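Local coordinates for protein mannan endo-1,4-beta-mannosidase (Bacillus subtilis, PDB 3CBW) that catalyses the random internal hydrolysis of beta-1,4-mannosidic linkages in mannan, galactomannan and glucomannan, and so takes part in glucomannan degradation, at residues Asn259-Leu264 / Gln296-Thr301; Val223-Ala228 / Ala272-Gly277; Met151-Ala156 / Asp213-Asp218; Ile207-Thr212 / Ala240-Ile245; Met27-His32 / Gly332-Gly337. The protein carries 3 engineered substitutions. All blocks are in the same frame, centred on the assembly; numbering follows the deposited sequence. Where two conformers were deposited one is given.

In the fold
All five contacts belong to one TIM-barrel chain of glycosyl hydrolase family 26. Contact 2 lies deepest, about 7 Å from the chain centre, and carries E275, the probable catalytic nucleophile. Contact 1, centred 11 Å from it, touches it through Y298 and T301 against F273 on the outer side of strand 271-278. Contacts 3 and 4 share helix 194-214, their centres 12 Å apart; Y210 and M211 of that helix reach the residues of contact 3. Contact 4 meets contact 2 where Y224 N lies 2.9 Å from I245 O. Contact 5, 21 Å from contact 2 by centres, ties residues near both chain ends and touches contact 4 through M27 and L30.

Contact 1. Residues Asn259-Leu264 / Gln296-Thr301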
# COMPACT_ATOMS: atom_id res chain seq x y z
N ASN A 259 -17.28 2.30 3.86
CA ASN A 259 -17.18 2.58 5.28
C ASN A 259 -15.73 2.74 5.71
O ASN A 259 -14.87 1.96 5.29
CB ASN A 259 -17.85 1.42 6.03
CG ASN A 259 -17.85 1.59 7.54
OD1 ASN A 259 -16.82 1.41 8.19
ND2 ASN A 259 -19.01 1.90 8.10
N GLY A 260 -15.46 3.74 6.54
CA GLY A 260 -14.16 3.82 7.22
C GLY A 260 -13.42 5.14 7.08
O GLY A 260 -12.47 5.40 7.81
N TYR A 261 -13.85 5.96 6.13
CA TYR A 261 -13.19 7.23 5.85
C TYR A 261 -13.21 8.17 7.07
O TYR A 261 -12.19 8.76 7.41
CB TYR A 261 -13.84 7.89 4.64
CG TYR A 261 -13.44 9.31 4.37
CD1 TYR A 261 -12.32 9.59 3.59
CD2 TYR A 261 -14.19 10.37 4.86
CE1 TYR A 261 -11.95 10.89 3.32
CE2 TYR A 261 -13.82 11.68 4.61
CZ TYR A 261 -12.70 11.93 3.84
OH TYR A 261 -12.34 13.21 3.55
N ASP A 262 -14.36 8.31 7.72
CA ASP A 262 -14.46 9.20 8.87
C ASP A 262 -13.53 8.75 9.99
O ASP A 262 -12.79 9.56 10.54
CB ASP A 262 -15.90 9.24 9.40
CG ASP A 262 -16.85 9.99 8.48
OD1 ASP A 262 -16.38 10.81 7.67
OD2 ASP A 262 -18.08 9.78 8.61
N GLN A 263 -13.58 7.46 10.32
CA GLN A 263 -12.76 6.83 11.37
C GLN A 263 -11.26 6.99 11.11
O GLN A 263 -10.49 7.27 12.03
CB GLN A 263 -13.05 5.31 11.48
CG GLN A 263 -14.48 4.88 11.81
CD GLN A 263 -15.25 4.47 10.56
OE1 GLN A 263 -15.60 5.32 9.73
NE2 GLN A 263 -15.54 3.18 10.44
N LEU A 264 -10.84 6.81 9.87
CA LEU A 264 -9.41 6.86 9.54
C LEU A 264 -8.88 8.29 9.43
O LEU A 264 -7.83 8.60 9.97
CB LEU A 264 -9.09 6.03 8.30
CG LEU A 264 -9.27 4.52 8.53
CD1 LEU A 264 -9.14 3.81 7.21
CD2 LEU A 264 -8.26 3.98 9.55
N GLN A 296 -17.30 14.08 -3.58
CA GLN A 296 -18.48 14.34 -2.74
C GLN A 296 -18.37 13.80 -1.31
O GLN A 296 -18.93 14.40 -0.38
CB GLN A 296 -19.73 13.73 -3.38
CG GLN A 296 -20.13 14.34 -4.71
CD GLN A 296 -21.61 14.20 -4.97
OE1 GLN A 296 -22.43 14.68 -4.19
NE2 GLN A 296 -21.97 13.52 -6.06
N LYS A 297 -17.71 12.66 -1.15
CA LYS A 297 -17.75 11.86 0.08
C LYS A 297 -16.38 11.73 0.76
O LYS A 297 -16.31 11.59 1.97
CB LYS A 297 -18.26 10.43 -0.19
CG LYS A 297 -19.56 10.29 -1.02
CD LYS A 297 -20.78 10.87 -0.33
CE LYS A 297 -21.19 10.07 0.90
NZ LYS A 297 -22.40 10.72 1.50
N TYR A 298 -15.30 11.72 -0.02
CA TYR A 298 -13.97 11.39 0.53
C TYR A 298 -12.92 12.43 0.09
O TYR A 298 -11.87 12.06 -0.44
CB TYR A 298 -13.53 9.97 0.11
CG TYR A 298 -14.65 8.93 0.03
CD1 TYR A 298 -15.33 8.49 1.18
CD2 TYR A 298 -15.01 8.38 -1.19
CE1 TYR A 298 -16.35 7.53 1.09
CE2 TYR A 298 -16.02 7.42 -1.29
CZ TYR A 298 -16.69 7.02 -0.15
OH TYR A 298 -17.70 6.07 -0.25
N PRO A 299 -13.18 13.72 0.32
CA PRO A 299 -12.31 14.72 -0.29
C PRO A 299 -10.85 14.74 0.20
O PRO A 299 -9.98 15.23 -0.52
CB PRO A 299 -13.02 16.05 0.03
CG PRO A 299 -13.79 15.75 1.26
CD PRO A 299 -14.28 14.35 1.07
N LYS A 300 -10.60 14.21 1.40
CA LYS A 300 -9.22 14.16 1.93
C LYS A 300 -8.36 13.07 1.28
O LYS A 300 -7.16 12.99 1.56
CB LYS A 300 -9.23 14.00 3.45
CG LYS A 300 -9.78 15.20 4.20
CD LYS A 300 -9.72 14.94 5.69
CE LYS A 300 -10.05 16.19 6.47
NZ LYS A 300 -9.88 15.91 7.93
N THR A 301 -8.95 12.25 0.42
CA THR A 301 -8.19 11.23 -0.31
C THR A 301 -7.01 11.85 -1.07
O THR A 301 -7.19 12.79 -1.85
CB THR A 301 -9.09 10.53 -1.34
OG1 THR A 301 -10.18 9.90 -0.66
CG2 THR A 301 -8.32 9.47 -2.10
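Y261 lays its ring against the backbone of Y298 and points its hydroxyl into the turn that follows. This is packing on the outside of a TIM barrel: the short helix 261-265 meets the link between helix 287-297 and strand 301-306. Y298 CA sits over one face of the Y261 ring, 3.8 Å from its centroid, in a CH-pi contact, and K297 O lies above the same face, also displaced toward the rim. The Y298 ring presents its edge to the Y261 face, an edge-to-face pair with planes at 61°. At its tip, Y261 OH accepts a hydrogen bond from K300 N (2.9 Å, N-H...O 159°), while P299 CD comes within 3.3 Å of the same OH. The Y261 ring gets there because its CG stands anti to the backbone N (chi1 170°), reaching out from the first turn of the helix, which G260 precedes at the N-cap. A leucine at this position would probably leave K300 N without its acceptor and Y298 CA without an aromatic face. Farther out, F271 pairs edge-to-face with Y261, and Y298 OH is tied to A255 and I258. K300, the donor, sits in a type I beta turn from Y298 to T301; Y298 O takes both T301 N and, at 2.8 Å in the carbonyl plane, T301 OG1.

Contact 2. Residues Val223-Ala228 / Ala272-Gly277; sequences VYSPDA and AFTEVG
T274 meets V223 and S225 with its two branches, inside the barrel where strands 220-224 and 271-278 are separated by strand 245-252. From the T274 CB, which lies 3.9 Å from S225 CB, the side chain splits. Its methyl CG2, anti to the carbonyl carbon, runs tip to tip into V223 CG1 at 3.5 Å, a purely apolar touch. The hydroxyl takes the other branch: chi1 of 45° sets OG1 between the backbone N and the carbonyl carbon, and there it packs against S225 CB at 3.2 Å. That oxygen finds its polar partner in D249 of the intervening strand, to which it is hydrogen-bonded. No hydrogen bond joins the two segments directly, so this is side-chain packing across a strand rather than strand pairing. R172 of strand 169-172 also touches both V223 and T274, and S225 touches H175, which probably helps to hold the nucleophile in position. Next to T274 the chain turns a corner at E275, whose carboxylate forms a salt bridge with R172 and a hydrogen bond with Y251. Such inward-facing residues fill the TIM-barrel interior beneath the active site of a family 26 glycosidase, with E275 its probable nucleophile.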
# COMPACT_ATOMS: atom_id res chain seq x y z
N VAL A 223 2.38 2.80 5.38
CA VAL A 223 0.95 2.85 5.05
C VAL A 223 0.19 1.76 5.81
O VAL A 223 0.54 0.59 5.74
CB VAL A 223 0.73 2.70 3.53
CG1 VAL A 223 -0.74 2.85 3.15
CG2 VAL A 223 1.60 3.71 2.75
N TYR A 224 -0.88 2.17 6.52
CA TYR A 224 -1.75 1.27 7.30
C TYR A 224 -3.06 1.15 6.55
O TYR A 224 -3.74 2.16 6.36
CB TYR A 224 -1.97 1.91 8.67
CG TYR A 224 -3.09 1.32 9.51
CD1 TYR A 224 -2.90 0.11 10.20
CD2 TYR A 224 -4.31 1.98 9.65
CE1 TYR A 224 -3.91 -0.43 10.97
CE2 TYR A 224 -5.33 1.42 10.42
CZ TYR A 224 -5.11 0.23 11.08
OH TYR A 224 -6.10 -0.33 11.86
N SER A 225 -3.42 -0.08 6.15
CA SER A 225 -4.51 -0.27 5.19
C SER A 225 -5.49 -1.39 5.56
O SER A 225 -5.44 -2.49 4.99
CB SER A 225 -3.94 -0.48 3.77
OG SER A 225 -3.03 -1.56 3.71
N PRO A 226 -6.42 -1.11 6.48
CA PRO A 226 -7.51 -2.05 6.71
C PRO A 226 -8.42 -2.21 5.49
O PRO A 226 -8.44 -1.36 4.58
CB PRO A 226 -8.30 -1.38 7.83
CG PRO A 226 -7.89 0.06 7.85
CD PRO A 226 -6.51 0.10 7.33
N ASP A 227 -9.17 -3.30 5.49
CA ASP A 227 -10.20 -3.54 4.49
C ASP A 227 -11.46 -2.75 4.81
O ASP A 227 -11.94 -2.75 5.95
CB ASP A 227 -10.52 -5.03 4.47
CG ASP A 227 -11.23 -5.43 3.22
OD1 ASP A 227 -10.52 -5.78 2.26
OD2 ASP A 227 -12.48 -5.40 3.20
N ALA A 228 -12.06 -2.13 3.78
CA ALA A 228 -13.29 -1.36 3.94
C ALA A 228 -14.51 -2.20 4.29
O ALA A 228 -15.48 -1.68 4.82
CB ALA A 228 -13.57 -0.57 2.68
N ALA A 272 -5.77 7.58 2.04
CA ALA A 272 -5.77 7.13 0.65
C ALA A 272 -6.65 5.91 0.46
O ALA A 272 -6.94 5.19 1.42
CB ALA A 272 -4.35 6.81 0.21
N PHE A 273 -7.11 5.71 -0.77
CA PHE A 273 -7.69 4.43 -1.16
C PHE A 273 -6.57 3.53 -1.65
O PHE A 273 -6.13 3.60 -2.80
CB PHE A 273 -8.79 4.62 -2.21
CG PHE A 273 -10.09 5.07 -1.61
CD1 PHE A 273 -10.83 4.19 -0.82
CD2 PHE A 273 -10.54 6.36 -1.75
CE1 PHE A 273 -12.00 4.58 -0.21
CE2 PHE A 273 -11.74 6.76 -1.15
CZ PHE A 273 -12.46 5.87 -0.37
N THR A 274 -6.05 2.75 -0.71
CA THR A 274 -4.79 2.05 -0.88
C THR A 274 -4.89 0.84 -1.81
O THR A 274 -3.87 0.38 -2.31
CB THR A 274 -4.22 1.69 0.49
OG1 THR A 274 -5.26 1.15 1.31
CG2 THR A 274 -3.67 2.94 1.17
N GLU A 275 -6.11 0.33 -2.02
CA GLU A 275 -6.46 -0.60 -3.10
C GLU A 275 -7.88 -0.28 -3.50
O GLU A 275 -8.72 0.05 -2.65
CB GLU A 275 -6.46 -2.06 -2.67
CG GLU A 275 -5.11 -2.62 -2.46
CD GLU A 275 -5.07 -4.15 -2.39
OE1 GLU A 275 -5.96 -4.87 -2.90
OE2 GLU A 275 -4.12 -4.66 -1.81
N VAL A 276 -8.18 -0.37 -4.78
CA VAL A 276 -9.56 -0.21 -5.25
C VAL A 276 -9.81 -1.15 -6.41
O VAL A 276 -8.93 -1.41 -7.22
CB VAL A 276 -9.91 1.27 -5.63
CG1 VAL A 276 -9.00 1.82 -6.66
CG2 VAL A 276 -11.34 1.40 -6.14
N GLY A 277 -11.03 -1.65 -6.48
CA GLY A 277 -11.50 -2.29 -7.69
C GLY A 277 -12.91 -2.78 -7.54
O GLY A 277 -13.50 -2.72 -6.46

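Contact 3. Residues Met151-Ala156 / Asp213-Asp218; sequences MLSKIA and DTRGLD
The guanidinium of R215 lies flat on the methyl of A156: CB stands over the centre of one face, 3.4 Å from CZ. At its edge and in its plane lies S153 OG, 3.5 Å from NH1. A water fills out this corner, accepting from R215 NH1 at 2.7 Å and hydrogen-bonding to S153 OG at 2.9 Å. NH1 also makes a weak, bent bond to S153 O (3.3 Å, 128°). The main charge partner is D157, the residue after A156, which forms a salt bridge with R215 NH2. R215 reaches this position by folding at chi2 and chi3 (-63° and -55°), which brings its chain back along the A156 methyl, R215 CG at 3.7 Å from A156 CB. The contact joins two outer helices of the TIM barrel: helix 143-163 is met by the chain leaving helix 194-214, where G216 takes a positive phi. Past that bend L217 turns inward, and its CD1 packs on A156 CB at 4.0 Å, with L159 and Q160 of the same helix also touching the leucine.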
# COMPACT_ATOMS: atom_id res chain seq x y z
N MET A 151 12.52 -13.72 5.82
CA MET A 151 11.75 -12.96 4.83
C MET A 151 12.05 -11.47 4.93
O MET A 151 12.29 -10.80 3.93
CB MET A 151 10.25 -13.19 5.00
CG MET A 151 9.75 -14.61 4.65
SD MET A 151 7.90 -14.82 4.57
CE MET A 151 7.45 -14.39 6.26
N LEU A 152 12.03 -10.94 6.15
CA LEU A 152 12.25 -9.51 6.33
C LEU A 152 13.64 -9.11 5.83
O LEU A 152 13.80 -8.04 5.26
CB LEU A 152 12.07 -9.11 7.80
CG LEU A 152 10.69 -9.36 8.42
CD1 LEU A 152 10.63 -8.81 9.83
CD2 LEU A 152 9.56 -8.78 7.57
N SER A 153 14.64 -9.96 6.06
CA SER A 153 15.99 -9.66 5.63
C SER A 153 16.08 -9.53 4.12
O SER A 153 16.72 -8.62 3.61
CB SER A 153 16.96 -10.73 6.12
OG SER A 153 18.28 -10.37 5.81
N LYS A 154 15.42 -10.44 3.40
CA LYS A 154 15.46 -10.39 1.95
C LYS A 154 14.68 -9.18 1.41
O LYS A 154 15.11 -8.54 0.45
CB LYS A 154 14.93 -11.70 1.36
CG LYS A 154 15.26 -11.87 -0.10
CD LYS A 154 14.85 -13.24 -0.62
CE LYS A 154 15.14 -13.33 -2.10
NZ LYS A 154 14.61 -14.62 -2.66
N ILE A 155 13.55 -8.88 2.04
CA ILE A 155 12.77 -7.68 1.71
C ILE A 155 13.62 -6.43 1.89
O ILE A 155 13.69 -5.57 1.00
CB ILE A 155 11.47 -7.61 2.56
CG1 ILE A 155 10.50 -8.72 2.12
CG2 ILE A 155 10.81 -6.24 2.42
CD1 ILE A 155 9.48 -9.07 3.18
N ALA A 156 14.30 -6.34 3.03
CA ALA A 156 15.14 -5.19 3.33
C ALA A 156 16.28 -5.05 2.33
O ALA A 156 16.61 -3.94 1.92
CB ALA A 156 15.69 -5.25 4.74
N ASP A 213 15.19 0.47 12.11
CA ASP A 213 16.33 0.49 13.03
C ASP A 213 17.37 -0.56 12.65
O ASP A 213 18.51 -0.21 12.38
CB ASP A 213 15.83 0.32 14.46
CG ASP A 213 14.96 1.48 14.89
OD1 ASP A 213 15.23 2.63 14.46
OD2 ASP A 213 14.00 1.25 15.65
N THR A 214 16.99 -1.83 12.58
CA THR A 214 17.95 -2.88 12.22
C THR A 214 18.57 -2.62 10.86
O THR A 214 19.78 -2.79 10.68
CB THR A 214 17.29 -4.27 12.26
OG1 THR A 214 16.68 -4.47 13.54
CG2 THR A 214 18.30 -5.39 11.98
N ARG A 215 17.75 -2.18 9.91
CA ARG A 215 18.19 -2.07 8.53
C ARG A 215 18.39 -0.64 8.04
O ARG A 215 18.86 -0.43 6.91
CB ARG A 215 17.24 -2.86 7.62
CG ARG A 215 17.22 -4.36 7.95
CD ARG A 215 18.61 -5.05 7.73
NE ARG A 215 19.04 -4.78 6.37
CZ ARG A 215 19.03 -5.67 5.37
NH1 ARG A 215 18.71 -6.94 5.57
NH2 ARG A 215 19.36 -5.27 4.16
N GLY A 216 18.07 0.35 8.87
CA GLY A 216 18.36 1.75 8.57
C GLY A 216 17.67 2.29 7.33
O GLY A 216 18.18 3.21 6.68
N LEU A 217 16.50 1.76 7.01
CA LEU A 217 15.82 2.14 5.76
C LEU A 217 15.09 3.48 5.91
O LEU A 217 14.08 3.56 6.59
CB LEU A 217 14.90 1.02 5.28
CG LEU A 217 15.62 -0.29 4.94
CD1 LEU A 217 14.63 -1.41 4.75
CD2 LEU A 217 16.51 -0.20 3.71
N ASP A 218 15.63 4.51 5.26
CA ASP A 218 15.24 5.90 5.50
C ASP A 218 14.43 6.53 4.37
O ASP A 218 14.21 7.74 4.37
CB ASP A 218 16.50 6.74 5.83
CG ASP A 218 17.13 6.37 7.16
OD1 ASP A 218 16.40 5.91 8.06
OD2 ASP A 218 18.36 6.57 7.29
O HOH W 1 18.94 -8.42 7.83

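Contact 4. Residues Ile207-Thr212 / Ala240-Ile245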
# COMPACT_ATOMS: atom_id res chain seq x y z
N ILE A 207 8.05 -5.24 12.33
CA ILE A 207 8.49 -4.95 10.98
C ILE A 207 9.00 -3.51 10.87
O ILE A 207 10.03 -3.26 10.23
CB ILE A 207 7.39 -5.25 9.94
CG1 ILE A 207 7.09 -6.76 9.93
CG2 ILE A 207 7.80 -4.73 8.55
CD1 ILE A 207 6.05 -7.18 8.92
N TYR A 208 8.30 -2.56 11.50
CA TYR A 208 8.76 -1.17 11.51
C TYR A 208 10.19 -1.09 12.07
O TYR A 208 11.06 -0.44 11.48
CB TYR A 208 7.80 -0.26 12.29
CG TYR A 208 8.30 1.16 12.33
CD1 TYR A 208 7.95 2.09 11.35
CD2 TYR A 208 9.19 1.58 13.34
CE1 TYR A 208 8.44 3.39 11.37
CE2 TYR A 208 9.70 2.88 13.36
CZ TYR A 208 9.31 3.78 12.38
OH TYR A 208 9.81 5.07 12.38
N HIS A 209 10.43 -1.74 13.21
CA HIS A 209 11.75 -1.68 13.84
C HIS A 209 12.80 -2.42 13.05
O HIS A 209 13.94 -1.95 12.98
CB HIS A 209 11.68 -2.17 15.28
CG HIS A 209 10.92 -1.25 16.16
ND1 HIS A 209 9.95 -1.67 17.04
CD2 HIS A 209 10.98 0.10 16.28
CE1 HIS A 209 9.44 -0.62 17.67
NE2 HIS A 209 10.05 0.46 17.22
N TYR A 210 12.44 -3.53 12.42
CA TYR A 210 13.40 -4.25 11.60
C TYR A 210 13.84 -3.36 10.44
O TYR A 210 15.03 -3.21 10.17
CB TYR A 210 12.79 -5.54 11.07
CG TYR A 210 13.80 -6.47 10.44
CD1 TYR A 210 14.35 -7.51 11.19
CD2 TYR A 210 14.21 -6.31 9.12
CE1 TYR A 210 15.29 -8.37 10.64
CE2 TYR A 210 15.16 -7.18 8.55
CZ TYR A 210 15.69 -8.21 9.34
OH TYR A 210 16.62 -9.09 8.83
N MET A 211 12.87 -2.77 9.73
CA MET A 211 13.21 -1.98 8.55
C MET A 211 13.91 -0.68 8.91
O MET A 211 14.88 -0.30 8.27
CB MET A 211 11.95 -1.69 7.73
CG MET A 211 11.28 -2.93 7.11
SD MET A 211 12.37 -4.04 6.07
CE MET A 211 11.33 -5.56 6.13
N THR A 212 13.40 0.01 9.92
CA THR A 212 13.88 1.35 10.25
C THR A 212 15.17 1.30 11.06
O THR A 212 16.13 1.99 10.74
CB THR A 212 12.78 2.12 11.01
OG1 THR A 212 11.58 2.10 10.22
CG2 THR A 212 13.19 3.55 11.29
N ALA A 240 0.67 6.49 16.18
CA ALA A 240 1.09 7.60 15.33
C ALA A 240 2.57 7.57 14.99
O ALA A 240 2.98 8.17 13.99
CB ALA A 240 0.74 8.94 15.96
N SER A 241 3.38 6.93 15.82
CA SER A 241 4.81 6.90 15.51
C SER A 241 5.24 5.83 14.50
O SER A 241 6.41 5.77 14.13
CB SER A 241 5.64 6.78 16.79
OG SER A 241 5.53 5.48 17.29
N TYR A 242 4.29 5.02 14.01
CA TYR A 242 4.63 3.92 13.12
C TYR A 242 3.93 4.02 11.77
O TYR A 242 4.12 3.14 10.94
CB TYR A 242 4.29 2.56 13.75
CG TYR A 242 4.74 2.43 15.19
CD1 TYR A 242 6.10 2.33 15.53
CD2 TYR A 242 3.82 2.53 16.22
CE1 TYR A 242 6.49 2.23 16.88
CE2 TYR A 242 4.19 2.45 17.55
CZ TYR A 242 5.52 2.31 17.86
OH TYR A 242 5.87 2.23 19.19
N VAL A 243 3.11 5.06 11.57
CA VAL A 243 2.25 5.15 10.38
C VAL A 243 2.30 6.55 9.83
O VAL A 243 2.07 7.52 10.55
CB VAL A 243 0.77 4.80 10.73
CG1 VAL A 243 -0.13 5.01 9.52
CG2 VAL A 243 0.64 3.36 11.22
N ASP A 244 2.57 6.65 8.53
CA ASP A 244 2.53 7.94 7.83
C ASP A 244 1.19 8.22 7.14
O ASP A 244 0.72 9.36 7.14
CB ASP A 244 3.65 8.00 6.79
CG ASP A 244 5.02 8.04 7.42
OD1 ASP A 244 5.27 8.97 8.21
OD2 ASP A 244 5.85 7.15 7.13
N ILE A 245 0.60 7.18 6.54
CA ILE A 245 -0.62 7.30 5.74
C ILE A 245 -1.56 6.20 6.17
O ILE A 245 -1.13 5.06 6.36
CB ILE A 245 -0.31 7.18 4.21
CG1 ILE A 245 0.54 8.37 3.75
CG2 ILE A 245 -1.59 7.06 3.36
CD1 ILE A 245 1.08 8.27 2.33
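Y208 O, on the helix residue whose ring faces Y242, is gripped by two donors from opposite faces of its plane: T212 N at 2.8 Å and T212 OG1 at 2.9 Å. The T212 hydroxyl also lies over the centre of the Y208 ring, 3.5 Å above its plane. On the opposite face comes Y242, edge first, with its CD1 3.9 Å from Y208 CD2. The two rings form an edge-to-face pair, centroids 5.6 Å apart and planes at 77°, putting Y208 between a hydroxyl and an aromatic edge. Its ring is carried outward by a chi1 of 178°, with CG anti to the backbone N, toward the 240-245 loop. H209 completes an aromatic cluster: NE2 comes within 4.0 Å of Y242 CE1, the rings meeting obliquely. Here an outer helix of the TIM barrel, 194-214, packs on the loop that leads into strand 245-252, and no hydrogen bond links the two segments. Replacing Y208 with an alanine would probably open a gap beside Y242 CD1 and deprive that edge of its aromatic face. W222 of strand 220-224 meets the Y208 ring from the barrel side, and Y204, one turn earlier on the helix, bonds through its hydroxyl to Y242 O. S241 OG stands over the centre of the neighbouring Y242 ring, 3.1 Å above its plane.

Contact 5. Residues Met27-His32 / Gly332-Gly337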
# COMPACT_ATOMS: atom_id res chain seq x y z
N MET A 27 6.63 13.44 1.53
CA MET A 27 5.60 13.25 2.55
C MET A 27 4.85 14.55 2.83
O MET A 27 3.61 14.56 2.92
CB MET A 27 6.21 12.71 3.85
CG MET A 27 5.15 12.35 4.89
SD MET A 27 4.03 10.97 4.40
CE MET A 27 2.42 11.76 4.67
N ASN A 28 5.58 15.65 2.99
CA ASN A 28 4.93 16.93 3.22
C ASN A 28 4.06 17.34 2.04
O ASN A 28 2.95 17.86 2.20
CB ASN A 28 5.97 18.02 3.53
CG ASN A 28 5.32 19.29 4.04
OD1 ASN A 28 4.46 19.24 4.91
ND2 ASN A 28 5.72 20.42 3.49
N TRP A 29 4.57 17.12 0.83
CA TRP A 29 3.82 17.42 -0.38
C TRP A 29 2.53 16.60 -0.46
O TRP A 29 1.45 17.15 -0.71
CB TRP A 29 4.73 17.19 -1.58
CG TRP A 29 4.14 17.51 -2.92
CD1 TRP A 29 4.15 18.72 -3.56
CD2 TRP A 29 3.50 16.59 -3.80
NE1 TRP A 29 3.53 18.60 -4.78
CE2 TRP A 29 3.14 17.30 -4.96
CE3 TRP A 29 3.21 15.21 -3.74
CZ2 TRP A 29 2.47 16.70 -6.03
CZ3 TRP A 29 2.56 14.62 -4.80
CH2 TRP A 29 2.20 15.36 -5.93
N LEU A 30 2.62 15.30 -0.22
CA LEU A 30 1.43 14.43 -0.24
C LEU A 30 0.38 14.92 0.76
O LEU A 30 -0.80 15.01 0.42
CB LEU A 30 1.81 12.97 0.07
CG LEU A 30 2.54 12.19 -1.03
CD1 LEU A 30 3.03 10.87 -0.44
CD2 LEU A 30 1.64 11.93 -2.25
N ALA A 31 0.82 15.24 1.97
CA ALA A 31 -0.11 15.57 3.03
C ALA A 31 -0.91 16.83 2.72
O ALA A 31 -2.05 16.99 3.19
CB ALA A 31 0.62 15.75 4.33
N HIS A 32 -0.32 17.72 1.92
CA HIS A 32 -0.97 18.99 1.60
C HIS A 32 -1.86 18.97 0.36
O HIS A 32 -2.51 19.98 0.05
CB HIS A 32 0.06 20.11 1.47
CG HIS A 32 0.60 20.59 2.78
ND1 HIS A 32 1.60 19.93 3.46
CD2 HIS A 32 0.30 21.68 3.52
CE1 HIS A 32 1.88 20.59 4.57
NE2 HIS A 32 1.10 21.66 4.63
N GLY A 332 4.17 12.42 -13.92
CA GLY A 332 4.73 13.64 -14.52
C GLY A 332 4.20 14.93 -13.92
O GLY A 332 4.65 16.02 -14.30
N GLU A 333 3.24 14.83 -13.00
CA GLU A 333 2.61 16.02 -12.39
C GLU A 333 2.99 16.24 -10.92
O GLU A 333 2.38 17.06 -10.23
CB GLU A 333 1.09 15.97 -12.56
CG GLU A 333 0.63 15.94 -14.00
CD GLU A 333 -0.87 16.15 -14.13
OE1 GLU A 333 -1.64 15.27 -13.70
OE2 GLU A 333 -1.28 17.20 -14.66
N ILE A 334 4.00 15.52 -10.45
CA ILE A 334 4.52 15.71 -9.09
C ILE A 334 5.51 16.86 -9.14
O ILE A 334 5.37 17.84 -8.42
CB ILE A 334 5.17 14.42 -8.54
CG1 ILE A 334 4.14 13.28 -8.51
CG2 ILE A 334 5.73 14.66 -7.14
CD1 ILE A 334 4.71 11.91 -8.17
N TRP A 335 6.50 16.72 -10.02
CA TRP A 335 7.51 17.75 -10.27
C TRP A 335 7.15 18.50 -11.54
O TRP A 335 6.62 17.94 -12.50
CB TRP A 335 8.89 17.11 -10.44
CG TRP A 335 9.25 16.17 -9.33
CD1 TRP A 335 9.00 14.83 -9.27
CD2 TRP A 335 9.89 16.51 -8.09
NE1 TRP A 335 9.45 14.31 -8.08
CE2 TRP A 335 10.00 15.32 -7.34
CE3 TRP A 335 10.39 17.70 -7.55
CZ2 TRP A 335 10.59 15.29 -6.06
CZ3 TRP A 335 10.98 17.67 -6.29
CH2 TRP A 335 11.07 16.48 -5.56
N ASN A 336 7.44 19.80 -11.53
CA ASN A 336 7.41 20.61 -12.72
C ASN A 336 8.86 20.87 -13.11
O ASN A 336 9.46 21.86 -12.69
CB ASN A 336 6.66 21.92 -12.46
CG ASN A 336 6.57 22.80 -13.70
OD1 ASN A 336 6.80 22.35 -14.82
ND2 ASN A 336 6.22 24.07 -13.49
N GLY A 337 9.43 19.95 -13.88
CA GLY A 337 10.85 20.00 -14.22
C GLY A 337 11.69 19.96 -12.95
O GLY A 337 11.64 18.99 -12.20
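W29 and I334 carry this contact, the isoleucine lying across one face of the indole. I334 CG2 sits over the face of the six-membered ring, 3.9 Å from its centroid, a CH-pi contact; the same methyl approaches W29 CH2 to 3.8 Å. I334 CG1 reaches CH2 at 3.8 Å as well, so both branches bear on the far end of the indole. Their placing follows from chi1 of -60°, which sets CG1 anti to the carbonyl carbon and CG2 anti to the backbone N. W29 extends fully from its helix, with CG anti to its own N (chi1 -178°) and the indole turned by a chi2 near 90°, to offer a broad face to the isoleucine. I334 CG2 also rests over the ring of W335, 3.8 Å above its plane, so one methyl touches two indoles. The contact is apolar: the indole NE1 turns instead to T341 O, a weak hydrogen bond. Back on the helix, H32 folds its ring toward the preceding turn and ND1 donates to N28 O (2.8 Å). Helix 21-32, near the N-terminal ends of the barrel strands, packs against the C-terminal hairpin of strands 335-336 and 339-340: L340 of the second strand touches W29, L329 of strand 328-329 touches both W29 and I334, and L42 of barrel strand 41-49 also lies against W29.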